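Local structure of periplasmic binding protein/LacI transcriptional regulator (Shewanella sp. ANA-3, 5OCP) at residues F99-A104 with K263-L268; R112-W117 with G273-Q278; N125-E130 with K158-Q163; I217-V222 with G235-T240; Y228-A233 with A283-R288. The protein binds alpha- and beta-L-arabinofuranose in the cleft between its two lobes, as the periplasmic binding component of an arabinose ABC transporter. All coordinates share one frame; numbering follows the deposited sequence.

Interaction 1 (F99-A104 with K263-L268)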
# COMPACT_ATOMS: atom_id res chain seq x y z
N PHE A 99 12.25 -7.84 -16.32
CA PHE A 99 10.87 -7.51 -16.27
C PHE A 99 10.50 -6.57 -17.45
O PHE A 99 11.37 -5.87 -18.04
CB PHE A 99 10.51 -6.98 -14.87
CG PHE A 99 11.13 -5.66 -14.55
CD1 PHE A 99 10.47 -4.48 -14.90
CD2 PHE A 99 12.35 -5.62 -13.90
CE1 PHE A 99 11.07 -3.27 -14.62
CE2 PHE A 99 12.99 -4.42 -13.67
CZ PHE A 99 12.33 -3.23 -14.04
N LEU A 100 9.26 -6.57 -17.81
CA LEU A 100 8.73 -5.79 -18.85
C LEU A 100 8.59 -4.35 -18.34
O LEU A 100 9.08 -3.44 -18.95
CB LEU A 100 7.40 -6.37 -19.32
CG LEU A 100 6.60 -5.61 -20.33
CD1 LEU A 100 7.39 -5.31 -21.64
CD2 LEU A 100 5.31 -6.24 -20.69
N THR A 101 7.92 -4.17 -17.20
CA THR A 101 7.73 -2.85 -16.63
C THR A 101 7.13 -2.92 -15.23
O THR A 101 6.71 -3.99 -14.77
CB THR A 101 6.83 -1.97 -17.52
OG1 THR A 101 6.86 -0.62 -17.05
CG2 THR A 101 5.40 -2.48 -17.49
N ARG A 102 7.09 -1.78 -14.55
CA ARG A 102 6.54 -1.70 -13.20
C ARG A 102 5.45 -0.63 -13.11
O ARG A 102 5.66 0.51 -13.51
CB ARG A 102 7.65 -1.41 -12.19
CG ARG A 102 7.14 -1.01 -10.81
CD ARG A 102 8.23 -1.11 -9.77
NE ARG A 102 7.72 -0.88 -8.42
CZ ARG A 102 7.87 0.26 -7.75
NH1 ARG A 102 8.50 1.28 -8.32
NH2 ARG A 102 7.37 0.39 -6.53
N ILE A 103 4.29 -1.02 -12.60
CA ILE A 103 3.17 -0.10 -12.46
C ILE A 103 3.06 0.20 -10.97
O ILE A 103 2.86 -0.71 -10.20
CB ILE A 103 1.86 -0.70 -12.92
CG1 ILE A 103 1.98 -1.34 -14.30
CG2 ILE A 103 0.77 0.35 -12.83
CD1 ILE A 103 2.66 -0.49 -15.39
N ALA A 104 3.27 1.46 -10.55
CA ALA A 104 3.32 1.72 -9.14
C ALA A 104 2.98 3.20 -8.87
O ALA A 104 3.14 4.04 -9.74
CB ALA A 104 4.67 1.36 -8.57
N LYS A 263 7.67 -2.78 -29.29
CA LYS A 263 9.02 -2.82 -28.70
C LYS A 263 9.31 -1.75 -27.61
O LYS A 263 9.92 -2.07 -26.60
CB LYS A 263 10.08 -2.83 -29.83
CG LYS A 263 10.31 -4.24 -30.39
CD LYS A 263 10.82 -5.17 -29.29
CE LYS A 263 11.85 -6.20 -29.75
NZ LYS A 263 11.20 -7.36 -30.43
N ASP A 264 8.82 -0.52 -27.80
CA ASP A 264 9.14 0.63 -26.91
C ASP A 264 8.26 0.69 -25.63
O ASP A 264 7.07 1.04 -25.70
CB ASP A 264 9.04 1.96 -27.68
CG ASP A 264 9.19 3.21 -26.76
OD1 ASP A 264 10.14 3.26 -25.92
OD2 ASP A 264 8.34 4.12 -26.89
N GLN A 265 8.85 0.35 -24.49
CA GLN A 265 8.15 0.25 -23.21
C GLN A 265 8.99 0.76 -22.05
O GLN A 265 10.02 0.19 -21.73
CB GLN A 265 7.78 -1.20 -22.91
CG GLN A 265 7.08 -1.40 -21.59
CD GLN A 265 5.72 -0.76 -21.50
OE1 GLN A 265 4.79 -1.09 -22.27
NE2 GLN A 265 5.55 0.15 -20.51
N ALA A 266 8.53 1.82 -21.41
CA ALA A 266 9.19 2.32 -20.23
C ALA A 266 9.15 1.30 -19.11
O ALA A 266 8.17 0.58 -19.02
CB ALA A 266 8.55 3.59 -19.76
N LYS A 267 10.14 1.36 -18.24
CA LYS A 267 10.35 0.41 -17.16
C LYS A 267 9.57 0.77 -15.92
O LYS A 267 9.36 -0.10 -15.07
CB LYS A 267 11.83 0.25 -16.81
CG LYS A 267 12.60 -0.35 -17.98
CD LYS A 267 12.24 -1.79 -18.14
CE LYS A 267 13.18 -2.50 -19.10
NZ LYS A 267 12.75 -3.92 -19.35
N LEU A 268 9.12 2.00 -15.82
CA LEU A 268 8.21 2.43 -14.71
C LEU A 268 7.17 3.35 -15.20
O LEU A 268 7.51 4.33 -15.89
CB LEU A 268 9.07 3.16 -13.61
CG LEU A 268 8.30 3.76 -12.43
CD1 LEU A 268 7.59 2.65 -11.65
CD2 LEU A 268 9.27 4.51 -11.51
O HOH W 1 10.44 -3.07 -21.17

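Interaction 2 (R112-W117 with G273-Q278)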
# COMPACT_ATOMS: atom_id res chain seq x y z
N ARG A 112 6.03 12.25 1.42
CA ARG A 112 6.25 13.69 1.36
C ARG A 112 4.93 14.49 1.48
O ARG A 112 4.90 15.47 2.23
CB ARG A 112 7.01 14.12 0.10
CG ARG A 112 8.40 13.65 0.03
CD ARG A 112 9.23 14.46 -0.99
NE ARG A 112 8.70 14.36 -2.37
CZ ARG A 112 8.95 13.35 -3.21
NH1 ARG A 112 9.73 12.35 -2.85
NH2 ARG A 112 8.45 13.38 -4.42
N LYS A 113 3.88 14.14 0.71
CA LYS A 113 2.63 14.90 0.73
C LYS A 113 1.96 14.86 2.10
O LYS A 113 1.47 15.87 2.59
CB LYS A 113 1.65 14.36 -0.34
CG LYS A 113 2.06 14.77 -1.75
CD LYS A 113 1.41 13.85 -2.74
CE LYS A 113 0.11 14.34 -3.22
NZ LYS A 113 0.11 13.91 -4.66
N ILE A 114 2.01 13.68 2.74
CA ILE A 114 1.35 13.55 4.07
C ILE A 114 2.19 14.29 5.11
O ILE A 114 1.64 14.96 6.00
CB ILE A 114 0.96 12.07 4.35
CG1 ILE A 114 -0.16 12.03 5.40
CG2 ILE A 114 2.15 11.23 4.67
CD1 ILE A 114 -1.46 12.52 4.87
N GLY A 115 3.51 14.19 5.01
CA GLY A 115 4.40 14.96 5.90
C GLY A 115 4.22 16.45 5.77
O GLY A 115 4.16 17.18 6.74
N GLN A 116 4.11 16.95 4.54
CA GLN A 116 3.89 18.36 4.35
C GLN A 116 2.58 18.81 4.89
O GLN A 116 2.51 19.86 5.52
CB GLN A 116 4.01 18.73 2.86
CG GLN A 116 4.12 20.22 2.58
CD GLN A 116 5.33 20.86 3.23
OE1 GLN A 116 6.46 20.53 2.92
NE2 GLN A 116 5.11 21.70 4.22
N TRP A 117 1.54 18.02 4.69
CA TRP A 117 0.23 18.34 5.19
C TRP A 117 0.28 18.49 6.73
O TRP A 117 -0.26 19.45 7.31
CB TRP A 117 -0.84 17.29 4.79
CG TRP A 117 -2.20 17.69 5.31
CD1 TRP A 117 -3.14 18.49 4.65
CD2 TRP A 117 -2.79 17.36 6.58
NE1 TRP A 117 -4.23 18.69 5.49
CE2 TRP A 117 -4.01 18.06 6.68
CE3 TRP A 117 -2.36 16.64 7.67
CZ2 TRP A 117 -4.84 17.94 7.78
CZ3 TRP A 117 -3.17 16.56 8.81
CH2 TRP A 117 -4.39 17.22 8.85
N GLY A 273 -1.57 9.38 -5.76
CA GLY A 273 -2.79 10.00 -5.33
C GLY A 273 -2.61 11.30 -4.56
O GLY A 273 -1.51 11.73 -4.15
N ASP A 274 -3.78 11.83 -4.22
CA ASP A 274 -3.92 13.12 -3.51
C ASP A 274 -4.19 12.89 -2.00
O ASP A 274 -4.55 11.81 -1.59
CB ASP A 274 -5.06 13.95 -4.06
CG ASP A 274 -4.76 14.60 -5.40
OD1 ASP A 274 -3.56 14.63 -5.83
OD2 ASP A 274 -5.77 15.02 -6.04
N VAL A 275 -3.91 13.95 -1.22
CA VAL A 275 -4.24 14.00 0.21
C VAL A 275 -5.75 14.33 0.39
O VAL A 275 -6.23 15.35 -0.17
CB VAL A 275 -3.43 15.10 0.88
CG1 VAL A 275 -3.77 15.14 2.32
CG2 VAL A 275 -1.96 14.85 0.78
N PHE A 276 -6.43 13.49 1.17
CA PHE A 276 -7.81 13.69 1.53
C PHE A 276 -7.86 13.92 3.02
O PHE A 276 -7.06 13.31 3.78
CB PHE A 276 -8.63 12.53 1.14
CG PHE A 276 -8.82 12.41 -0.37
CD1 PHE A 276 -7.85 11.85 -1.16
CD2 PHE A 276 -9.87 12.96 -0.97
CE1 PHE A 276 -8.01 11.76 -2.54
CE2 PHE A 276 -10.07 12.88 -2.37
CZ PHE A 276 -9.11 12.30 -3.13
N THR A 277 -8.76 14.81 3.44
CA THR A 277 -8.83 15.16 4.88
C THR A 277 -10.31 15.20 5.32
O THR A 277 -11.23 14.93 4.55
CB THR A 277 -8.22 16.52 5.12
OG1 THR A 277 -9.13 17.56 4.67
CG2 THR A 277 -6.79 16.69 4.45
N GLN A 278 -10.52 15.59 6.55
CA GLN A 278 -11.89 15.73 7.10
C GLN A 278 -12.72 16.72 6.28
O GLN A 278 -13.93 16.55 6.26
CB GLN A 278 -11.82 16.23 8.58
CG GLN A 278 -11.26 15.17 9.56
CD GLN A 278 -11.22 15.65 11.01
OE1 GLN A 278 -11.65 16.75 11.31
NE2 GLN A 278 -10.76 14.83 11.90
O HOH W 2 -1.22 15.78 -6.13

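Interaction 3 (N125-E130 with K158-Q163)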
# COMPACT_ATOMS: atom_id res chain seq x y z
N ASN A 125 5.37 22.24 14.39
CA ASN A 125 5.58 21.95 15.84
C ASN A 125 4.86 20.71 16.21
O ASN A 125 3.63 20.73 16.46
CB ASN A 125 5.04 23.14 16.64
CG ASN A 125 5.98 24.32 16.60
OD1 ASN A 125 5.95 25.16 15.66
ND2 ASN A 125 6.87 24.39 17.59
N CYS A 126 5.57 19.57 16.25
CA CYS A 126 4.86 18.27 16.32
C CYS A 126 5.79 17.14 16.73
O CYS A 126 6.73 16.78 15.96
CB CYS A 126 4.24 17.95 14.92
SG CYS A 126 3.00 16.64 14.92
N ASP A 127 5.52 16.54 17.88
CA ASP A 127 6.15 15.26 18.20
C ASP A 127 5.32 14.12 17.66
O ASP A 127 4.15 13.96 18.01
CB ASP A 127 6.29 15.05 19.68
CG ASP A 127 7.49 15.82 20.30
OD1 ASP A 127 8.32 16.43 19.57
OD2 ASP A 127 7.55 15.83 21.56
N ILE A 128 5.97 13.26 16.93
CA ILE A 128 5.25 12.28 16.11
C ILE A 128 5.61 10.85 16.53
O ILE A 128 6.80 10.56 16.71
CB ILE A 128 5.73 12.45 14.63
CG1 ILE A 128 5.41 13.87 14.10
CG2 ILE A 128 5.12 11.38 13.69
CD1 ILE A 128 6.31 14.34 13.02
N ALA A 129 4.62 9.99 16.53
CA ALA A 129 4.84 8.54 16.66
C ALA A 129 4.61 7.89 15.30
O ALA A 129 3.50 8.11 14.70
CB ALA A 129 3.88 7.96 17.65
N GLU A 130 5.58 7.10 14.87
CA GLU A 130 5.52 6.42 13.58
C GLU A 130 5.18 4.95 13.72
O GLU A 130 5.92 4.19 14.40
CB GLU A 130 6.88 6.57 12.88
CG GLU A 130 6.94 5.88 11.51
CD GLU A 130 8.30 6.03 10.86
OE1 GLU A 130 9.28 6.26 11.59
OE2 GLU A 130 8.43 5.85 9.61
N LYS A 158 9.65 16.21 15.14
CA LYS A 158 10.51 15.07 15.32
C LYS A 158 9.69 13.81 15.54
O LYS A 158 8.66 13.81 16.20
CB LYS A 158 11.31 15.35 16.62
CG LYS A 158 12.27 14.27 16.95
CD LYS A 158 13.15 14.70 18.15
CE LYS A 158 14.51 14.01 18.10
NZ LYS A 158 14.41 12.57 17.74
N ILE A 159 10.22 12.71 15.05
CA ILE A 159 9.69 11.42 15.31
C ILE A 159 10.29 10.90 16.61
O ILE A 159 11.52 10.69 16.67
CB ILE A 159 9.92 10.43 14.16
CG1 ILE A 159 9.12 10.90 12.91
CG2 ILE A 159 9.48 9.07 14.57
CD1 ILE A 159 9.43 10.09 11.61
N VAL A 160 9.42 10.75 17.60
CA VAL A 160 9.86 10.39 18.95
C VAL A 160 9.72 8.95 19.24
O VAL A 160 10.36 8.48 20.18
CB VAL A 160 9.24 11.28 20.06
CG1 VAL A 160 9.58 12.73 19.81
CG2 VAL A 160 7.74 11.08 20.21
N ARG A 161 8.93 8.20 18.47
CA ARG A 161 8.70 6.75 18.71
C ARG A 161 8.56 6.18 17.30
O ARG A 161 7.91 6.84 16.48
CB ARG A 161 7.31 6.40 19.37
CG ARG A 161 6.92 7.13 20.63
CD ARG A 161 7.47 6.36 21.77
NE ARG A 161 7.79 7.15 22.95
CZ ARG A 161 8.66 6.74 23.86
NH1 ARG A 161 9.28 5.57 23.72
NH2 ARG A 161 8.93 7.50 24.94
N SER A 162 9.12 4.98 17.05
CA SER A 162 9.01 4.38 15.73
C SER A 162 9.13 2.87 15.85
O SER A 162 10.05 2.42 16.50
CB SER A 162 10.01 5.00 14.78
OG SER A 162 9.91 4.41 13.53
N GLN A 163 8.14 2.12 15.34
CA GLN A 163 8.15 0.67 15.45
C GLN A 163 7.25 0.11 14.37
O GLN A 163 6.22 0.76 13.97
CB GLN A 163 7.69 0.27 16.85
CG GLN A 163 7.70 -1.22 17.16
CD GLN A 163 7.28 -1.52 18.59
OE1 GLN A 163 7.23 -0.64 19.46
NE2 GLN A 163 6.96 -2.77 18.84

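Interaction 4 (I217-V222 with G235-T240)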
# COMPACT_ATOMS: atom_id res chain seq x y z
N ILE A 217 -4.67 13.85 19.42
CA ILE A 217 -3.58 13.25 18.68
C ILE A 217 -4.11 13.17 17.19
O ILE A 217 -5.06 12.49 16.95
CB ILE A 217 -3.28 11.89 19.22
CG1 ILE A 217 -2.79 12.03 20.68
CG2 ILE A 217 -2.20 11.20 18.43
CD1 ILE A 217 -2.46 10.71 21.28
N LEU A 218 -3.41 13.84 16.32
CA LEU A 218 -3.71 13.83 14.87
C LEU A 218 -3.30 12.51 14.32
O LEU A 218 -2.39 11.85 14.83
CB LEU A 218 -2.98 14.93 14.14
CG LEU A 218 -3.23 16.38 14.60
CD1 LEU A 218 -2.32 17.30 13.84
CD2 LEU A 218 -4.71 16.69 14.48
N ILE A 219 -4.03 12.03 13.29
CA ILE A 219 -3.71 10.73 12.70
C ILE A 219 -3.63 10.97 11.18
O ILE A 219 -4.59 11.42 10.59
CB ILE A 219 -4.75 9.69 13.07
CG1 ILE A 219 -4.73 9.52 14.60
CG2 ILE A 219 -4.43 8.40 12.35
CD1 ILE A 219 -5.71 8.52 15.13
N VAL A 220 -2.44 10.69 10.63
CA VAL A 220 -2.18 10.80 9.19
C VAL A 220 -1.65 9.49 8.65
O VAL A 220 -0.94 8.77 9.34
CB VAL A 220 -1.31 11.97 8.89
CG1 VAL A 220 -1.87 13.25 9.43
CG2 VAL A 220 0.13 11.76 9.36
N SER A 221 -1.95 9.17 7.40
CA SER A 221 -1.77 7.82 6.93
C SER A 221 -1.75 7.77 5.39
O SER A 221 -1.82 8.83 4.71
CB SER A 221 -2.99 7.04 7.46
OG SER A 221 -2.87 5.66 7.23
N VAL A 222 -1.66 6.56 4.89
CA VAL A 222 -1.79 6.26 3.43
C VAL A 222 -2.72 5.10 3.18
O VAL A 222 -2.65 4.08 3.88
CB VAL A 222 -0.39 5.96 2.80
CG1 VAL A 222 -0.53 5.72 1.29
CG2 VAL A 222 0.53 7.11 3.00
N GLY A 235 -14.60 12.24 12.48
CA GLY A 235 -13.69 13.04 13.29
C GLY A 235 -12.54 12.30 14.03
O GLY A 235 -11.76 12.96 14.69
N ASP A 236 -12.38 11.00 13.80
CA ASP A 236 -11.40 10.17 14.54
C ASP A 236 -10.00 10.11 13.94
O ASP A 236 -9.03 9.73 14.61
CB ASP A 236 -11.93 8.75 14.67
CG ASP A 236 -13.09 8.61 15.72
OD1 ASP A 236 -13.17 9.50 16.59
OD2 ASP A 236 -13.80 7.60 15.65
N VAL A 237 -9.89 10.46 12.66
CA VAL A 237 -8.56 10.57 11.98
C VAL A 237 -8.55 11.79 11.06
O VAL A 237 -9.61 12.39 10.84
CB VAL A 237 -8.29 9.31 11.16
CG1 VAL A 237 -8.24 8.08 12.04
CG2 VAL A 237 -9.26 9.16 10.02
N ASN A 238 -7.39 12.20 10.59
CA ASN A 238 -7.29 13.51 9.96
C ASN A 238 -7.06 13.53 8.47
O ASN A 238 -7.71 14.31 7.80
CB ASN A 238 -6.27 14.31 10.62
CG ASN A 238 -6.61 14.52 12.09
OD1 ASN A 238 -6.24 13.70 12.94
ND2 ASN A 238 -7.40 15.57 12.39
N ALA A 239 -6.13 12.71 8.00
CA ALA A 239 -5.64 12.82 6.56
C ALA A 239 -5.09 11.52 6.08
O ALA A 239 -4.54 10.74 6.85
CB ALA A 239 -4.62 13.93 6.35
N THR A 240 -5.29 11.23 4.78
CA THR A 240 -4.66 10.09 4.15
C THR A 240 -4.38 10.41 2.70
O THR A 240 -4.98 11.32 2.14
CB THR A 240 -5.53 8.84 4.28
OG1 THR A 240 -4.85 7.68 3.81
CG2 THR A 240 -6.84 8.97 3.48

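Interaction 5 (Y228-A233 with A283-R288). With GOL (glycerol), chain G.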
# COMPACT_ATOMS: atom_id res chain seq x y z
N TYR A 228 -11.45 4.31 6.35
CA TYR A 228 -10.72 5.51 6.83
C TYR A 228 -11.44 6.83 6.51
O TYR A 228 -11.43 7.82 7.29
CB TYR A 228 -9.28 5.51 6.29
CG TYR A 228 -8.35 6.47 6.97
CD1 TYR A 228 -8.24 7.79 6.59
CD2 TYR A 228 -7.48 6.01 8.00
CE1 TYR A 228 -7.35 8.68 7.19
CE2 TYR A 228 -6.59 6.88 8.61
CZ TYR A 228 -6.46 8.17 8.18
OH TYR A 228 -5.60 9.03 8.78
N PHE A 229 -12.07 6.91 5.32
CA PHE A 229 -12.87 8.04 4.94
C PHE A 229 -14.06 8.14 5.93
O PHE A 229 -14.37 9.25 6.36
CB PHE A 229 -13.42 7.91 3.52
CG PHE A 229 -12.44 8.40 2.49
CD1 PHE A 229 -12.40 9.76 2.13
CD2 PHE A 229 -11.59 7.50 1.86
CE1 PHE A 229 -11.48 10.24 1.25
CE2 PHE A 229 -10.68 7.98 0.93
CZ PHE A 229 -10.57 9.33 0.65
N LYS A 230 -14.58 7.00 6.30
CA LYS A 230 -15.65 6.99 7.35
C LYS A 230 -15.16 7.57 8.70
O LYS A 230 -15.76 8.51 9.25
CB LYS A 230 -16.21 5.63 7.55
CG LYS A 230 -17.32 5.63 8.61
CD LYS A 230 -18.17 4.36 8.57
CE LYS A 230 -19.29 4.41 9.62
NZ LYS A 230 -20.07 5.70 9.56
N ALA A 231 -14.01 7.09 9.15
CA ALA A 231 -13.33 7.65 10.30
C ALA A 231 -13.02 9.14 10.23
O ALA A 231 -13.10 9.88 11.24
CB ALA A 231 -12.05 6.82 10.55
N MET A 232 -12.63 9.65 9.05
CA MET A 232 -12.41 11.05 8.83
C MET A 232 -13.77 11.82 8.94
O MET A 232 -13.78 12.84 9.59
CB MET A 232 -11.81 11.36 7.46
CG MET A 232 -10.36 11.10 7.40
SD MET A 232 -9.42 11.83 6.02
CE MET A 232 -10.16 11.11 4.62
N ALA A 233 -14.82 11.25 8.37
CA ALA A 233 -16.19 11.82 8.37
C ALA A 233 -16.67 11.91 9.82
O ALA A 233 -17.39 12.86 10.18
CB ALA A 233 -17.13 10.95 7.52
N ALA A 283 -18.49 14.19 1.91
CA ALA A 283 -18.77 14.13 0.49
C ALA A 283 -18.10 12.91 -0.16
O ALA A 283 -18.68 12.19 -0.94
CB ALA A 283 -18.32 15.42 -0.16
N GLU A 284 -16.87 12.65 0.24
CA GLU A 284 -16.10 11.57 -0.38
C GLU A 284 -16.55 10.22 0.11
O GLU A 284 -16.62 9.29 -0.70
CB GLU A 284 -14.61 11.74 -0.15
CG GLU A 284 -13.91 12.84 -0.94
CD GLU A 284 -13.77 12.57 -2.40
OE1 GLU A 284 -13.60 11.37 -2.77
OE2 GLU A 284 -13.85 13.58 -3.16
N TYR A 285 -16.89 10.08 1.38
CA TYR A 285 -17.34 8.78 1.92
C TYR A 285 -18.60 8.33 1.20
O TYR A 285 -18.69 7.18 0.82
CB TYR A 285 -17.52 8.77 3.43
CG TYR A 285 -17.98 7.44 3.93
CD1 TYR A 285 -17.14 6.32 3.82
CD2 TYR A 285 -19.25 7.27 4.47
CE1 TYR A 285 -17.55 5.09 4.21
CE2 TYR A 285 -19.66 6.02 4.90
CZ TYR A 285 -18.82 4.94 4.77
OH TYR A 285 -19.21 3.68 5.19
N GLU A 286 -19.46 9.30 0.88
CA GLU A 286 -20.67 9.03 0.12
C GLU A 286 -20.28 8.35 -1.20
O GLU A 286 -20.72 7.23 -1.46
CB GLU A 286 -21.42 10.33 -0.17
CG GLU A 286 -22.40 10.73 0.93
CD GLU A 286 -23.05 9.54 1.59
OE1 GLU A 286 -22.77 9.29 2.78
OE2 GLU A 286 -23.86 8.86 0.92
N LYS A 287 -19.46 9.00 -2.03
CA LYS A 287 -19.05 8.36 -3.28
C LYS A 287 -18.45 6.98 -3.02
O LYS A 287 -18.91 5.97 -3.55
CB LYS A 287 -18.12 9.26 -4.04
CG LYS A 287 -18.85 10.56 -4.36
CD LYS A 287 -18.10 11.50 -5.21
CE LYS A 287 -16.86 11.97 -4.52
NZ LYS A 287 -16.33 13.19 -5.18
N ARG A 288 -17.52 6.90 -2.09
CA ARG A 288 -16.78 5.66 -1.85
C ARG A 288 -17.52 4.48 -1.19
O ARG A 288 -17.11 3.35 -1.44
CB ARG A 288 -15.44 5.95 -1.13
CG ARG A 288 -14.60 6.92 -1.95
CD ARG A 288 -13.62 7.73 -1.12
NE ARG A 288 -12.89 8.72 -1.92
CZ ARG A 288 -11.80 8.43 -2.65
NH1 ARG A 288 -11.27 7.22 -2.58
NH2 ARG A 288 -11.24 9.38 -3.36
C1 GOL G . -21.46 10.28 5.68
O1 GOL G . -20.80 10.94 4.57
C2 GOL G . -20.77 10.47 7.05
O2 GOL G . -20.90 11.88 7.34
C3 GOL G . -21.36 9.56 8.15
O3 GOL G . -20.38 8.79 8.88

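Interaction 1 (F99-A104 with K263-L268)
F99 meets K267 twice. Its carbonyl O takes a hydrogen bond from K267 NZ at 2.7 Å, the ammonium lying almost in line with the C=O bond, while its ring turns an edge to K267, with CE1 3.6 Å from K267 O. NZ is also bonded to D96 O and to a water that donates to L100 O, so two backbone oxygens and a water share the ammonium. L100 CD1 touches Q265 CG, the side chains crossing at about a right angle. T101 OG1, anti to its own backbone N (chi1 -170°), gives a 2.7 Å hydrogen bond to A266 O, which also accepts from Q265 NE2. Here strand 101-104 pairs in parallel with the start of 268-270, an edge strand of the six-stranded parallel sheet in one lobe of the protein. R102 is bridged to L268: R102 N donates to K267 O at 2.9 Å from above the carbonyl plane, and L268 CA approaches R102 O. The side chains of R102 and L268 run side by side in the same direction, L268 CD1 lying 3.7 Å from R102 NH1. R102 NE reaches beyond the pair to R89 O, and A104 CB sits over the centre of one guanidinium face.

Interaction 2 (R112-W117 with G273-Q278)
K113 NZ donates a 2.8 Å hydrogen bond to G273 O, meeting that oxygen from above the carbonyl plane, 38° out of it. The same ammonium faces D274 OD1 in a long ion pair of 3.9 Å, and a water closes the gap by accepting from NZ and donating to OD1. A salt bridge to E109, one turn earlier in the helix, gives K113 a second acidic partner, so two carboxylates probably help to hold its positive charge. The contact is helix-on-sheet packing in one lobe of the periplasmic binding protein fold: helix 107-121 lies against edge strand 275-277, which is antiparallel to its neighbour 239-242. The local helix and strand axes cross at -41° and approach to 9.6 Å.

Next to this polar end, V275 uses both branches. Its CG2 touches K113 CB at 3.8 Å, while CG1, anti to the backbone N (chi1 180°), touches W117 CD1 and, a little farther off, I114 CD1. I114 continues inward onto A239 and V241 of strand 239-242 and V220 of strand 218-221. T277 divides its side chain between two tasks. Its OG1 caps helix 278-296 from the N-cap position by bonding to the backbone N of E279, and its methyl is turned to the indole of W117, where CG2 lies 3.4 Å from NE1 and 3.8 Å from CE2.

Interaction 3 (N125-E130 with K158-Q163)
Strands 126-132 and 157-164 are the two parallel strands of a beta-alpha-beta unit, and a beta bulge interrupts their pairing. D127 is bridged to K158 and I128 to I159, but A129 then pairs with R161, V160 being the extra residue. I128 spans the start of the bulge: its N donates to K158 O, and its O accepts from V160 N at 2.8 Å. Beyond it the ladder resumes with E130 N bonded to R161 O at 2.8 Å, close to straight (176° at the hydrogen). V160 CG1 comes across the carboxylate of D127, 3.8 Å from CG, the side chains crossing at about a right angle. On the face bearing I128 and E130, CG1 of I159 packs against CB and CG2 of I128. The extended chain of E130 brings OE1 to S162 OG, which donates at 2.8 Å from above the carboxylate plane; E130 OE2 is bonded to H194 NE2, so both carboxylate oxygens are held. Helix 138-151, the crossover of the unit, covers this face through F147 on I128 and I159 and A144 on E130. Helix 169-183 covers the other through F179 on A129 and R161, and a C126-C189 disulfide ties strand 126-132 to the residue just before strand 190-193.

Interaction 4 (I217-V222 with G235-T240)
The carboxamide of N238 lies against L218 CD2, which is 3.6 Å from ND2 and 3.7 Å from OD1; the two side chains cross at about a right angle. OD1 accepts from I219 N at 2.8 Å, the donor tilted 22° from the plane of the side-chain carbonyl, while ND2 bonds to G214 O. A side-chain oxygen thus takes the place of a backbone carbonyl at the start of this parallel pairing. I219 O accepts from both N238 N and A239 N, at 2.9 and 3.3 Å, and S221 N follows with a weak bond to A239 O. I219 CG2 meets V237 CG1 on one side of the pair; V220 CG1 and A239 CB meet on the other. The two strands belong to a beta-alpha-beta unit whose helix 226-234 ends in a Schellman motif at G235. Helices 226-234 and 196-208 cover I219 and V237 through Y228, M232, V203 and I206, and helix 107-121 lies over V220 with I114 and W117.

Interaction 5 (Y228-A233 with A283-R288)
The guanidinium of R288 lies flat on the ring of F229, the planes 9° apart and the centres 4.2 Å apart. R288 CD sits over the middle of the ring, 3.6 Å from its centroid in a CH-pi contact, and the extended chain (chi3 -176°) carries NE over the rim at CZ. E284 fixes the rotation of the cation: NE and NH2 both donate side-on to OE1, NE at 2.9 Å, with OE1 close to the guanidinium plane. K287 NZ pairs with E284 OE2, completing a salt-bridge network, while E284 CB packs against CD1 and CE1 of F229. Beside this stack K230 lies over one face of Y285, its CB 3.9 Å from the ring centroid, and its CD touches Y285 OH. A glycerol, probably from crystallisation, reaches the edge of Y285; its O1 donates a hydrogen bond to E286 OE1, and K230 NZ bonds it weakly. Helices 226-234 and 278-296 run roughly antiparallel, their local axes at 150° and 8.9 Å apart. F276 of strand 275-277 joins the cluster, edge-to-face with F229 and in a cation-pi contact with R288, whose NH1 forms a salt bridge with E242 of strand 239-242. Y228 packs inward on helix 196-208.

The five contacts divide between two lobes. Interaction 1 closes the edge of the parallel sheet in one, and its centre lies 27 to 37 Å from the others. Interactions 2 to 5 occupy the second lobe, where 3 and 4 pair strands of the mixed sheet, their centres 14 Å apart. Interaction 2 touches interaction 4 through neighbouring strands 239-242 and 275-277, with F276 N bonded to T240 O, and interaction 5 through M232. Interactions 3 and 4 are nested within the loops closed by 1 and by 2, whereas 1 and 2 alternate along the chain. The polypeptide thus passes repeatedly between lobes, consistent with a hinged protein that holds arabinofuranose between them.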